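Local coordinates for chitin oligosaccahride binding protein NagB1 (Paenibacillus sp. FPU-7, PDB 7EHP) that binds short chitin oligosaccharides such as N,N'-diacetylchitobiose, probably as the extracellular solute-binding component of an ABC-type sugar uptake system, at residues Q9-V14 against S247-D252; E43-R48 against S162-V167; Q223-Q228 against M240-W245. One frame throughout, in Å; residues are numbered along the deposited sequence.

Interactions 2 and 3 lie at the sugar and interaction 1 beside it, their centres about 11 to 16 Å apart. Interaction 1 is a surface contact of two loops, held by van der Waals packing across its seam, with a salt bridge within one loop beside it. Interaction 2 is partly buried and watery: it faces helix 44-58 towards helix 165-180 through a salt bridge and bridging waters. Interaction 3 is fully buried and packs helix 225-233 on strand 237-243 with a directed set of hydrogen bonds. Interactions 2 and 3 touch both sugar rings and join where Asp164 OD2 accepts from Tyr225 N; helix 225-233 also adjoins interaction 1, Arg11 packing on Ala226.

Interaction 1: residues Q9-V14 against S247-D252; sequences QVRDDV and SAALVD
Asp13 and Val14 meet Ala248 and Ala249 in a small surface contact of two loops, one running from strand 3-7 to helix 15-31 and the other following strand 237-243. The seam is made by van der Waals packing, and no hydrogen bond crosses it. CB of Asp13 lies 3.8 Å from CB of Ala249, and Val14 CG1 rests 4.1 Å from Ala248 CB. Two alanines suit this place because the backbones come close, the CA atoms of Asp13 and Ala249 being 5.2 Å apart. The carbonyls Asp13 O and Ala248 O, both acceptors, stand just 3.2 Å from each other, so they add no attraction of their own. Arg11 closes the side of the seam that faces helix 225-233. Its chain bends at chi3 (57°), where NE turns aside from an otherwise extended run, and NH2 reaches to 3.6 Å from Ala249 CB. The same NH2 forms a salt bridge of 2.9 Å with Asp13 OD2, on the anti lone pair of that oxygen and slightly tilted from the guanidinium plane. Asp13 is shared further, with Arg233 at OD2 and Lys255 at OD1. An alanine in place of Arg11 would probably take one neighbour from the Ala249 methyl, leave Asp13 OD2 with Arg233 as its remaining charged partner, and deprive Gln229 OE1 of the NH1 donor. Val14 is the N-cap residue of helix 15-31, so the contact sits directly at the start of that helix. Helix 225-233 flanks it: Arg11 lies on Ala226, Asp13 on Tyr230, and Arg233 also bonds to Ala249 O.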
loop_
_atom_site.group_PDB
_atom_site.type_symbol
_atom_site.label_atom_id
_atom_site.label_comp_id
_atom_site.label_asym_id
_atom_site.label_seq_id
_atom_site.Cartn_x
_atom_site.Cartn_y
_atom_site.Cartn_z
ATOM N N GLN A 9 -7.436 -9.857 -4.903
ATOM C CA GLN A 9 -8.615 -9.038 -5.214
ATOM C C GLN A 9 -9.880 -9.797 -4.807
ATOM O O GLN A 9 -10.629 -10.316 -5.628
ATOM C CB GLN A 9 -8.633 -8.654 -6.693
ATOM C CG GLN A 9 -7.384 -7.909 -7.203
ATOM C CD GLN A 9 -6.911 -6.825 -6.241
ATOM O OE1 GLN A 9 -7.689 -5.950 -5.832
ATOM N NE2 GLN A 9 -5.631 -6.871 -5.875
ATOM N N VAL A 10 -10.111 -9.868 -3.499
ATOM C CA VAL A 10 -11.140 -10.768 -2.981
ATOM C C VAL A 10 -12.398 -10.047 -2.510
ATOM O O VAL A 10 -13.449 -10.698 -2.391
ATOM C CB VAL A 10 -10.589 -11.657 -1.846
ATOM C CG1 VAL A 10 -9.459 -12.534 -2.377
ATOM C CG2 VAL A 10 -10.139 -10.785 -0.636
ATOM N N ARG A 11 -12.336 -8.741 -2.250
ATOM C CA ARG A 11 -13.494 -7.992 -1.778
ATOM C C ARG A 11 -14.488 -7.757 -2.909
ATOM O O ARG A 11 -14.091 -7.523 -4.058
ATOM C CB ARG A 11 -13.033 -6.645 -1.205
ATOM C CG ARG A 11 -12.619 -6.738 0.245
ATOM C CD ARG A 11 -12.190 -5.398 0.820
ATOM N NE ARG A 11 -13.193 -4.333 0.721
ATOM C CZ ARG A 11 -12.885 -3.042 0.871
ATOM N NH1 ARG A 11 -11.622 -2.702 1.118
ATOM N NH2 ARG A 11 -13.820 -2.095 0.773
ATOM N N ASP A 12 -15.791 -7.813 -2.583
ATOM C CA ASP A 12 -16.805 -7.465 -3.577
ATOM C C ASP A 12 -16.607 -6.048 -4.090
ATOM O O ASP A 12 -16.862 -5.765 -5.270
ATOM C CB ASP A 12 -18.227 -7.587 -3.007
ATOM C CG ASP A 12 -18.592 -9.000 -2.588
ATOM O OD1 ASP A 12 -18.051 -10.000 -3.128
ATOM O OD2 ASP A 12 -19.444 -9.094 -1.686
ATOM N N ASP A 13 -16.191 -5.128 -3.210
ATOM C CA ASP A 13 -15.958 -3.757 -3.648
ATOM C C ASP A 13 -14.921 -3.668 -4.774
ATOM O O ASP A 13 -14.993 -2.740 -5.588
ATOM C CB ASP A 13 -15.513 -2.873 -2.475
ATOM C CG ASP A 13 -16.670 -2.428 -1.599
ATOM O OD1 ASP A 13 -17.850 -2.501 -2.048
ATOM O OD2 ASP A 13 -16.394 -2.005 -0.457
ATOM N N VAL A 14 -13.935 -4.573 -4.827
ATOM C CA VAL A 14 -12.930 -4.499 -5.899
ATOM C C VAL A 14 -13.248 -5.480 -7.027
ATOM O O VAL A 14 -12.343 -5.963 -7.720
ATOM C CB VAL A 14 -11.493 -4.727 -5.378
ATOM C CG1 VAL A 14 -11.095 -3.639 -4.369
ATOM C CG2 VAL A 14 -11.295 -6.149 -4.806
ATOM N N SER A 247 -9.537 4.052 -3.742
ATOM C CA SER A 247 -10.572 4.604 -4.599
ATOM C C SER A 247 -11.330 3.514 -5.356
ATOM O O SER A 247 -12.467 3.749 -5.774
ATOM C CB SER A 247 -9.950 5.603 -5.571
ATOM O OG SER A 247 -9.141 4.915 -6.508
ATOM N N ALA A 248 -10.742 2.320 -5.520
ATOM C CA ALA A 248 -11.471 1.207 -6.112
ATOM C C ALA A 248 -12.716 0.844 -5.314
ATOM O O ALA A 248 -13.578 0.113 -5.834
ATOM C CB ALA A 248 -10.555 -0.015 -6.244
ATOM N N ALA A 249 -12.838 1.352 -4.079
ATOM C CA ALA A 249 -13.952 1.045 -3.190
ATOM C C ALA A 249 -14.708 2.287 -2.727
ATOM O O ALA A 249 -15.484 2.202 -1.767
ATOM C CB ALA A 249 -13.451 0.259 -1.976
ATOM N N LEU A 250 -14.537 3.428 -3.393
ATOM C CA LEU A 250 -14.943 4.696 -2.801
ATOM C C LEU A 250 -16.043 5.433 -3.549
ATOM O O LEU A 250 -16.977 5.927 -2.905
ATOM C CB LEU A 250 -13.728 5.623 -2.667
ATOM C CG LEU A 250 -12.865 5.377 -1.438
ATOM C CD1 LEU A 250 -11.838 6.473 -1.348
ATOM C CD2 LEU A 250 -13.680 5.300 -0.170
ATOM N N VAL A 251 -15.959 5.567 -4.876
ATOM C CA VAL A 251 -16.607 6.714 -5.516
ATOM C C VAL A 251 -17.472 6.360 -6.736
ATOM O O VAL A 251 -17.337 6.959 -7.813
ATOM C CB VAL A 251 -15.516 7.761 -5.856
ATOM C CG1 VAL A 251 -14.443 7.197 -6.812
ATOM C CG2 VAL A 251 -16.113 9.044 -6.353
ATOM N N ASP A 252 -18.411 5.426 -6.579
ATOM C CA ASP A 252 -19.315 5.167 -7.696
ATOM C C ASP A 252 -20.602 4.504 -7.224
ATOM O O ASP A 252 -20.632 3.826 -6.192
ATOM C CB ASP A 252 -18.654 4.301 -8.778
ATOM C CG ASP A 252 -19.286 4.498 -10.154
ATOM O OD1 ASP A 252 -20.157 5.385 -10.292
ATOM O OD2 ASP A 252 -18.912 3.769 -11.097
#

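Interaction 2: residues E43-R48 against S162-V167; sequences EDKVNR and SSDGWV. With NAG (2-acetamido-2-deoxy-beta-D-glucopyranose), chain C; NAG (2-acetamido-2-deoxy-beta-D-glucopyranose), chain B.
Lys45 and Asp164 carry the direct contact: NZ of Lys45 donates to OD1 of Asp164 at 2.6 Å in a salt bridge, met on the anti side and 23° out of the carboxylate plane. Lysine suits the place because its chain, extended beyond CG with CE anti (chi3 -163°), spans the gap between the segments and crosses the Asp164 side chain at about a right angle. Lys45 CB lies beside Trp166 CD1 (4.2 Å), and Asp44 OD2 comes to 3.8 Å from Trp166 CZ2. Both Asp44 and Trp166 face the sugar. The chain B N-acetylglucosamine donates from its O6 to Asp44 OD2, 2.6 Å away. The acetamido group of the chain C sugar lies over one face of the Trp166 indole, with N2 3.5 Å above the ring plane, offset toward the rim. The broad face of tryptophan suits this place, since it takes N2 and the methyl C8 together while O7 points to Arg48. Arg48, a turn further along helix 44-58, makes a weak bond from NH1 to that O7 at 3.4 Å, while O3 lies in plane at the guanidinium edge.

The second shell holds these groups in place. A water joins Asp44 OD1 to Trp166 NE1, lying in the indole plane. Val167 CG2 backs the opposite indole face, 3.6 Å from its plane. Arg48 is fixed by salt bridges to Asp72 and Asp354, and Asp164 OD2 also takes the N-H of Tyr225. Such a cleft is typical of carbohydrate-binding members of the solute-binding protein family, with the periplasmic-binding-protein fold.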
loop_
_atom_site.group_PDB
_atom_site.type_symbol
_atom_site.label_atom_id
_atom_site.label_comp_id
_atom_site.label_asym_id
_atom_site.label_seq_id
_atom_site.Cartn_x
_atom_site.Cartn_y
_atom_site.Cartn_z
ATOM N N GLU A 43 -6.909 -13.193 0.809
ATOM C CA GLU A 43 -6.891 -11.875 1.427
ATOM C C GLU A 43 -5.466 -11.366 1.570
ATOM O O GLU A 43 -4.563 -12.116 1.947
ATOM C CB GLU A 43 -7.565 -11.909 2.802
ATOM C CG GLU A 43 -7.811 -10.512 3.349
ATOM C CD GLU A 43 -8.374 -10.529 4.767
ATOM O OE1 GLU A 43 -7.934 -11.368 5.571
ATOM O OE2 GLU A 43 -9.263 -9.716 5.070
ATOM N N ASP A 44 -5.289 -10.069 1.278
ATOM C CA ASP A 44 -3.986 -9.412 1.208
ATOM C C ASP A 44 -3.020 -9.798 2.328
ATOM O O ASP A 44 -1.931 -10.319 2.064
ATOM C CB ASP A 44 -4.177 -7.883 1.162
ATOM C CG ASP A 44 -5.033 -7.321 2.319
ATOM O OD1 ASP A 44 -5.318 -8.015 3.323
ATOM O OD2 ASP A 44 -5.437 -6.144 2.206
ATOM N N LYS A 45 -3.383 -9.508 3.586
ATOM C CA LYS A 45 -2.482 -9.789 4.694
ATOM C C LYS A 45 -2.257 -11.284 4.871
ATOM O O LYS A 45 -1.186 -11.698 5.319
ATOM C CB LYS A 45 -3.035 -9.185 5.985
ATOM C CG LYS A 45 -4.331 -9.835 6.487
ATOM C CD LYS A 45 -4.820 -9.176 7.776
ATOM C CE LYS A 45 -5.838 -10.065 8.476
ATOM N NZ LYS A 45 -6.292 -9.528 9.789
ATOM N N VAL A 46 -3.258 -12.107 4.556
ATOM C CA VAL A 46 -3.059 -13.547 4.643
ATOM C C VAL A 46 -2.063 -14.003 3.579
ATOM O O VAL A 46 -1.115 -14.741 3.868
ATOM C CB VAL A 46 -4.400 -14.290 4.516
ATOM C CG1 VAL A 46 -4.149 -15.797 4.392
ATOM C CG2 VAL A 46 -5.323 -13.956 5.686
ATOM N N ASN A 47 -2.258 -13.559 2.334
ATOM C CA ASN A 47 -1.330 -13.921 1.268
ATOM C C ASN A 47 0.088 -13.485 1.598
ATOM O O ASN A 47 1.032 -14.289 1.558
ATOM C CB ASN A 47 -1.767 -13.279 -0.046
ATOM C CG ASN A 47 -0.894 -13.715 -1.206
ATOM O OD1 ASN A 47 -0.724 -14.902 -1.421
ATOM N ND2 ASN A 47 -0.312 -12.757 -1.935
ATOM N N ARG A 48 0.254 -12.201 1.929
ATOM C CA ARG A 48 1.586 -11.615 1.979
ATOM C C ARG A 48 2.358 -12.067 3.211
ATOM O O ARG A 48 3.557 -12.352 3.127
ATOM C CB ARG A 48 1.494 -10.092 1.952
ATOM C CG ARG A 48 2.863 -9.444 1.836
ATOM C CD ARG A 48 2.789 -7.950 1.973
ATOM N NE ARG A 48 4.111 -7.340 1.858
ATOM C CZ ARG A 48 4.359 -6.056 2.103
ATOM N NH1 ARG A 48 3.367 -5.249 2.479
ATOM N NH2 ARG A 48 5.591 -5.576 1.959
ATOM N N SER A 162 -8.527 -0.884 12.727
ATOM C CA SER A 162 -7.219 -1.448 13.053
ATOM C C SER A 162 -7.245 -2.923 13.458
ATOM O O SER A 162 -6.239 -3.421 13.969
ATOM C CB SER A 162 -6.549 -0.639 14.167
ATOM O OG SER A 162 -7.348 -0.687 15.342
ATOM N N SER A 163 -8.336 -3.648 13.215
ATOM C CA SER A 163 -8.298 -5.096 13.391
ATOM C C SER A 163 -7.241 -5.742 12.489
ATOM O O SER A 163 -6.541 -6.676 12.904
ATOM C CB SER A 163 -9.684 -5.686 13.118
ATOM O OG SER A 163 -9.695 -7.063 13.436
ATOM N N ASP A 164 -7.108 -5.264 11.253
ATOM C CA ASP A 164 -5.981 -5.655 10.416
ATOM C C ASP A 164 -4.794 -4.752 10.753
ATOM O O ASP A 164 -4.846 -3.537 10.542
ATOM C CB ASP A 164 -6.352 -5.571 8.933
ATOM C CG ASP A 164 -7.637 -6.331 8.617
ATOM O OD1 ASP A 164 -7.795 -7.460 9.132
ATOM O OD2 ASP A 164 -8.487 -5.814 7.862
ATOM N N GLY A 165 -3.728 -5.341 11.286
ATOM C CA GLY A 165 -2.714 -4.526 11.927
ATOM C C GLY A 165 -1.998 -3.580 10.983
ATOM O O GLY A 165 -1.615 -2.479 11.381
ATOM N N TRP A 166 -1.804 -3.990 9.727
ATOM C CA TRP A 166 -1.044 -3.171 8.790
ATOM C C TRP A 166 -1.720 -1.830 8.546
ATOM O O TRP A 166 -1.048 -0.853 8.197
ATOM C CB TRP A 166 -0.844 -3.933 7.463
ATOM C CG TRP A 166 -2.099 -4.055 6.657
ATOM C CD1 TRP A 166 -3.047 -5.058 6.732
ATOM C CD2 TRP A 166 -2.566 -3.137 5.665
ATOM N NE1 TRP A 166 -4.070 -4.804 5.846
ATOM C CE2 TRP A 166 -3.795 -3.633 5.177
ATOM C CE3 TRP A 166 -2.056 -1.951 5.127
ATOM C CZ2 TRP A 166 -4.521 -2.975 4.178
ATOM C CZ3 TRP A 166 -2.778 -1.299 4.130
ATOM C CH2 TRP A 166 -3.996 -1.808 3.673
ATOM N N VAL A 167 -3.045 -1.761 8.723
ATOM C CA VAL A 167 -3.776 -0.518 8.468
ATOM C C VAL A 167 -3.303 0.585 9.408
ATOM O O VAL A 167 -3.180 1.751 9.014
ATOM C CB VAL A 167 -5.292 -0.753 8.604
ATOM C CG1 VAL A 167 -6.050 0.525 8.363
ATOM C CG2 VAL A 167 -5.757 -1.849 7.638
HETATM C C1 NAG C . -0.675 -2.471 0.811
HETATM C C2 NAG C . 0.066 -3.321 1.837
HETATM C C3 NAG C . 0.939 -2.439 2.717
HETATM C C4 NAG C . 1.880 -1.616 1.850
HETATM C C5 NAG C . 1.086 -0.829 0.810
HETATM C C6 NAG C . 1.961 -0.058 -0.155
HETATM C C7 NAG C . -0.753 -5.464 2.719
HETATM C C8 NAG C . -1.750 -6.133 3.597
HETATM N N2 NAG C . -0.843 -4.128 2.640
HETATM O O3 NAG C . 1.692 -3.259 3.597
HETATM O O4 NAG C . 2.619 -0.701 2.647
HETATM O O5 NAG C . 0.273 -1.713 0.028
HETATM O O6 NAG C . 2.938 -0.889 -0.769
HETATM O O7 NAG C . 0.111 -6.102 2.109
HETATM C C1 NAG B . -3.795 -3.627 -3.230
HETATM C C2 NAG B . -2.550 -2.780 -3.480
HETATM C C3 NAG B . -1.573 -2.925 -2.313
HETATM C C4 NAG B . -2.270 -2.753 -0.959
HETATM C C5 NAG B . -3.596 -3.528 -0.917
HETATM C C6 NAG B . -4.427 -3.316 0.330
HETATM C C7 NAG B . -2.249 -2.640 -5.922
HETATM C C8 NAG B . -1.433 -3.105 -7.092
HETATM N N2 NAG B . -1.899 -3.140 -4.732
HETATM O O1 NAG B . -4.656 -3.525 -4.311
HETATM O O3 NAG B . -0.514 -1.985 -2.482
HETATM O O4 NAG B . -1.444 -3.373 0.020
HETATM O O5 NAG B . -4.422 -3.197 -2.041
HETATM O O6 NAG B . -5.454 -4.302 0.408
HETATM O O7 NAG B . -3.189 -1.856 -6.054
HETATM O O HOH W 1 -9.059 -7.069 5.420
HETATM O O HOH W 2 -10.300 -9.058 8.013
HETATM O O HOH W 3 -6.107 -6.741 5.696
HETATM O O HOH W 4 -3.560 -8.501 11.669
#

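Interaction 3: residues Q223-Q228 against M240-W245; sequences QKYAEQ and MFDGSW. With NAG (2-acetamido-2-deoxy-beta-D-glucopyranose), chain B; NAG (2-acetamido-2-deoxy-beta-D-glucopyranose), chain C.
Tyr225, Gln228 and Asp242 form a buried helix-to-strand contact next to the glycan pocket, whose Trp245 the tyrosine hydroxyl reaches. With CG anti to the backbone N (chi1 176°), the Tyr225 ring sets out toward strand 237-243 and meets Asp242 tip to tip: the hydroxyl donates to OD1 of Asp242 at 2.6 Å, on the syn lone pair, with ring and carboxylate planes 70° apart. That hydroxyl also accepts Trp245 NE1 at 2.7 Å, tilted 22° from the indole plane. Tyrosine fits because a single hydroxyl serves both as donor and acceptor. Gln228 NE2 gives a weak bond to OD2 of Asp242 and a regular one of 3.2 Å to Phe241 O. The side chain of Met240 crosses Gln228 at about a right angle, its SD 3.4 Å from Gln228 O. Gly243 CA lies 3.5 Å above one face of Trp245, where a side chain would collide with the indole. The opposite face carries C4 of the chain B N-acetylglucosamine, over the ring centre. Asp242 OD1 takes two donors, Tyr225 OH and Gly243 N, and OD2 also accepts Gln229 NE2, which would probably stabilise the buried charge. The chain of hydrogen bonds from Trp245 NE1 through Tyr225 OH to Asp242 OD1 is likely to hold the indole in its stacking orientation.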
loop_
_atom_site.group_PDB
_atom_site.type_symbol
_atom_site.label_atom_id
_atom_site.label_comp_id
_atom_site.label_asym_id
_atom_site.label_seq_id
_atom_site.Cartn_x
_atom_site.Cartn_y
_atom_site.Cartn_z
ATOM N N GLN A 223 -12.680 -3.375 14.026
ATOM C CA GLN A 223 -13.146 -3.200 12.656
ATOM C C GLN A 223 -12.081 -3.610 11.651
ATOM O O GLN A 223 -10.934 -3.158 11.733
ATOM C CB GLN A 223 -13.561 -1.752 12.416
ATOM C CG GLN A 223 -14.770 -1.345 13.224
ATOM C CD GLN A 223 -14.723 0.110 13.596
ATOM O OE1 GLN A 223 -14.363 0.964 12.772
ATOM N NE2 GLN A 223 -15.024 0.405 14.859
ATOM N N LYS A 224 -12.484 -4.435 10.686
ATOM C CA LYS A 224 -11.648 -4.809 9.551
ATOM C C LYS A 224 -11.388 -3.596 8.655
ATOM O O LYS A 224 -12.144 -2.623 8.652
ATOM C CB LYS A 224 -12.321 -5.924 8.730
ATOM C CG LYS A 224 -13.767 -5.603 8.243
ATOM C CD LYS A 224 -14.506 -6.832 7.613
ATOM C CE LYS A 224 -16.056 -6.714 7.661
ATOM N NZ LYS A 224 -16.693 -7.232 8.932
ATOM N N TYR A 225 -10.315 -3.687 7.864
ATOM C CA TYR A 225 -9.885 -2.609 6.976
ATOM C C TYR A 225 -11.031 -1.930 6.221
ATOM O O TYR A 225 -11.148 -0.699 6.234
ATOM C CB TYR A 225 -8.858 -3.168 5.991
ATOM C CG TYR A 225 -8.365 -2.190 4.934
ATOM C CD1 TYR A 225 -8.059 -0.866 5.255
ATOM C CD2 TYR A 225 -8.171 -2.609 3.622
ATOM C CE1 TYR A 225 -7.575 0.025 4.280
ATOM C CE2 TYR A 225 -7.691 -1.740 2.638
ATOM C CZ TYR A 225 -7.393 -0.435 2.968
ATOM O OH TYR A 225 -6.918 0.410 1.986
ATOM N N ALA A 226 -11.889 -2.715 5.558
ATOM C CA ALA A 226 -12.955 -2.134 4.738
ATOM C C ALA A 226 -13.873 -1.198 5.513
ATOM O O ALA A 226 -14.512 -0.329 4.907
ATOM C CB ALA A 226 -13.809 -3.237 4.108
ATOM N N GLU A 227 -13.982 -1.367 6.829
ATOM C CA GLU A 227 -14.925 -0.566 7.604
ATOM C C GLU A 227 -14.524 0.907 7.662
ATOM O O GLU A 227 -15.395 1.784 7.715
ATOM C CB GLU A 227 -15.057 -1.164 9.011
ATOM C CG GLU A 227 -15.725 -2.538 8.942
ATOM C CD GLU A 227 -16.117 -3.112 10.285
ATOM O OE1 GLU A 227 -17.053 -2.577 10.914
ATOM O OE2 GLU A 227 -15.504 -4.126 10.690
ATOM N N GLN A 228 -13.224 1.211 7.626
ATOM C CA GLN A 228 -12.845 2.620 7.545
ATOM C C GLN A 228 -13.277 3.229 6.218
ATOM O O GLN A 228 -13.671 4.403 6.165
ATOM C CB GLN A 228 -11.346 2.775 7.787
ATOM C CG GLN A 228 -10.415 2.530 6.614
ATOM C CD GLN A 228 -9.031 3.105 6.890
ATOM O OE1 GLN A 228 -8.584 3.129 8.040
ATOM N NE2 GLN A 228 -8.346 3.568 5.840
ATOM N N MET A 240 -9.878 10.285 5.949
ATOM C CA MET A 240 -9.433 8.898 6.042
ATOM C C MET A 240 -8.037 8.829 5.457
ATOM O O MET A 240 -7.866 9.135 4.272
ATOM C CB MET A 240 -10.357 7.970 5.257
ATOM C CG MET A 240 -9.855 6.537 5.185
ATOM S SD MET A 240 -11.053 5.487 4.357
ATOM C CE MET A 240 -10.688 5.861 2.632
ATOM N N PHE A 241 -7.053 8.403 6.251
ATOM C CA PHE A 241 -5.722 8.152 5.709
ATOM C C PHE A 241 -5.713 6.768 5.066
ATOM O O PHE A 241 -6.050 5.772 5.715
ATOM C CB PHE A 241 -4.655 8.251 6.810
ATOM C CG PHE A 241 -3.240 8.263 6.298
ATOM C CD1 PHE A 241 -2.634 7.099 5.869
ATOM C CD2 PHE A 241 -2.506 9.447 6.255
ATOM C CE1 PHE A 241 -1.324 7.108 5.384
ATOM C CE2 PHE A 241 -1.178 9.460 5.770
ATOM C CZ PHE A 241 -0.598 8.288 5.332
ATOM N N ASP A 242 -5.310 6.697 3.800
ATOM C CA ASP A 242 -5.386 5.442 3.055
ATOM C C ASP A 242 -4.503 5.538 1.816
ATOM O O ASP A 242 -3.962 6.599 1.485
ATOM C CB ASP A 242 -6.842 5.122 2.669
ATOM C CG ASP A 242 -7.119 3.633 2.613
ATOM O OD1 ASP A 242 -6.148 2.856 2.471
ATOM O OD2 ASP A 242 -8.310 3.238 2.722
ATOM N N GLY A 243 -4.365 4.416 1.136
ATOM C CA GLY A 243 -3.645 4.382 -0.115
ATOM C C GLY A 243 -4.529 4.698 -1.297
ATOM O O GLY A 243 -5.750 4.567 -1.230
ATOM N N SER A 244 -3.890 5.101 -2.400
ATOM C CA SER A 244 -4.628 5.428 -3.618
ATOM C C SER A 244 -5.465 4.252 -4.131
ATOM O O SER A 244 -6.494 4.466 -4.790
ATOM C CB SER A 244 -3.652 5.880 -4.708
ATOM O OG SER A 244 -2.621 4.928 -4.829
ATOM N N TRP A 245 -5.050 3.014 -3.836
ATOM C CA TRP A 245 -5.814 1.842 -4.271
ATOM C C TRP A 245 -7.219 1.820 -3.672
ATOM O O TRP A 245 -8.079 1.080 -4.163
ATOM C CB TRP A 245 -5.080 0.547 -3.886
ATOM C CG TRP A 245 -4.916 0.431 -2.397
ATOM C CD1 TRP A 245 -5.862 0.024 -1.483
ATOM C CD2 TRP A 245 -3.754 0.783 -1.642
ATOM N NE1 TRP A 245 -5.341 0.098 -0.205
ATOM C CE2 TRP A 245 -4.049 0.557 -0.279
ATOM C CE3 TRP A 245 -2.493 1.281 -1.984
ATOM C CZ2 TRP A 245 -3.121 0.797 0.732
ATOM C CZ3 TRP A 245 -1.575 1.518 -0.981
ATOM C CH2 TRP A 245 -1.890 1.275 0.363
HETATM C C1 NAG B . -3.795 -3.627 -3.230
HETATM C C2 NAG B . -2.550 -2.780 -3.480
HETATM C C3 NAG B . -1.573 -2.925 -2.313
HETATM C C4 NAG B . -2.270 -2.753 -0.959
HETATM C C5 NAG B . -3.596 -3.528 -0.917
HETATM C C6 NAG B . -4.427 -3.316 0.330
HETATM C C7 NAG B . -2.249 -2.640 -5.922
HETATM C C8 NAG B . -1.433 -3.105 -7.092
HETATM N N2 NAG B . -1.899 -3.140 -4.732
HETATM O O1 NAG B . -4.656 -3.525 -4.311
HETATM O O3 NAG B . -0.514 -1.985 -2.482
HETATM O O4 NAG B . -1.444 -3.373 0.020
HETATM O O5 NAG B . -4.422 -3.197 -2.041
HETATM O O6 NAG B . -5.454 -4.302 0.408
HETATM O O7 NAG B . -3.189 -1.856 -6.054
HETATM C C1 NAG C . -0.675 -2.471 0.811
HETATM C C2 NAG C . 0.066 -3.321 1.837
HETATM C C3 NAG C . 0.939 -2.439 2.717
HETATM C C4 NAG C . 1.880 -1.616 1.850
HETATM C C5 NAG C . 1.086 -0.829 0.810
HETATM C C6 NAG C . 1.961 -0.058 -0.155
HETATM C C7 NAG C . -0.753 -5.464 2.719
HETATM C C8 NAG C . -1.750 -6.133 3.597
HETATM N N2 NAG C . -0.843 -4.128 2.640
HETATM O O3 NAG C . 1.692 -3.259 3.597
HETATM O O4 NAG C . 2.619 -0.701 2.647
HETATM O O5 NAG C . 0.273 -1.713 0.028
HETATM O O6 NAG C . 2.938 -0.889 -0.769
HETATM O O7 NAG C . 0.111 -6.102 2.109
HETATM O O HOH W 5 -6.232 4.798 8.258
#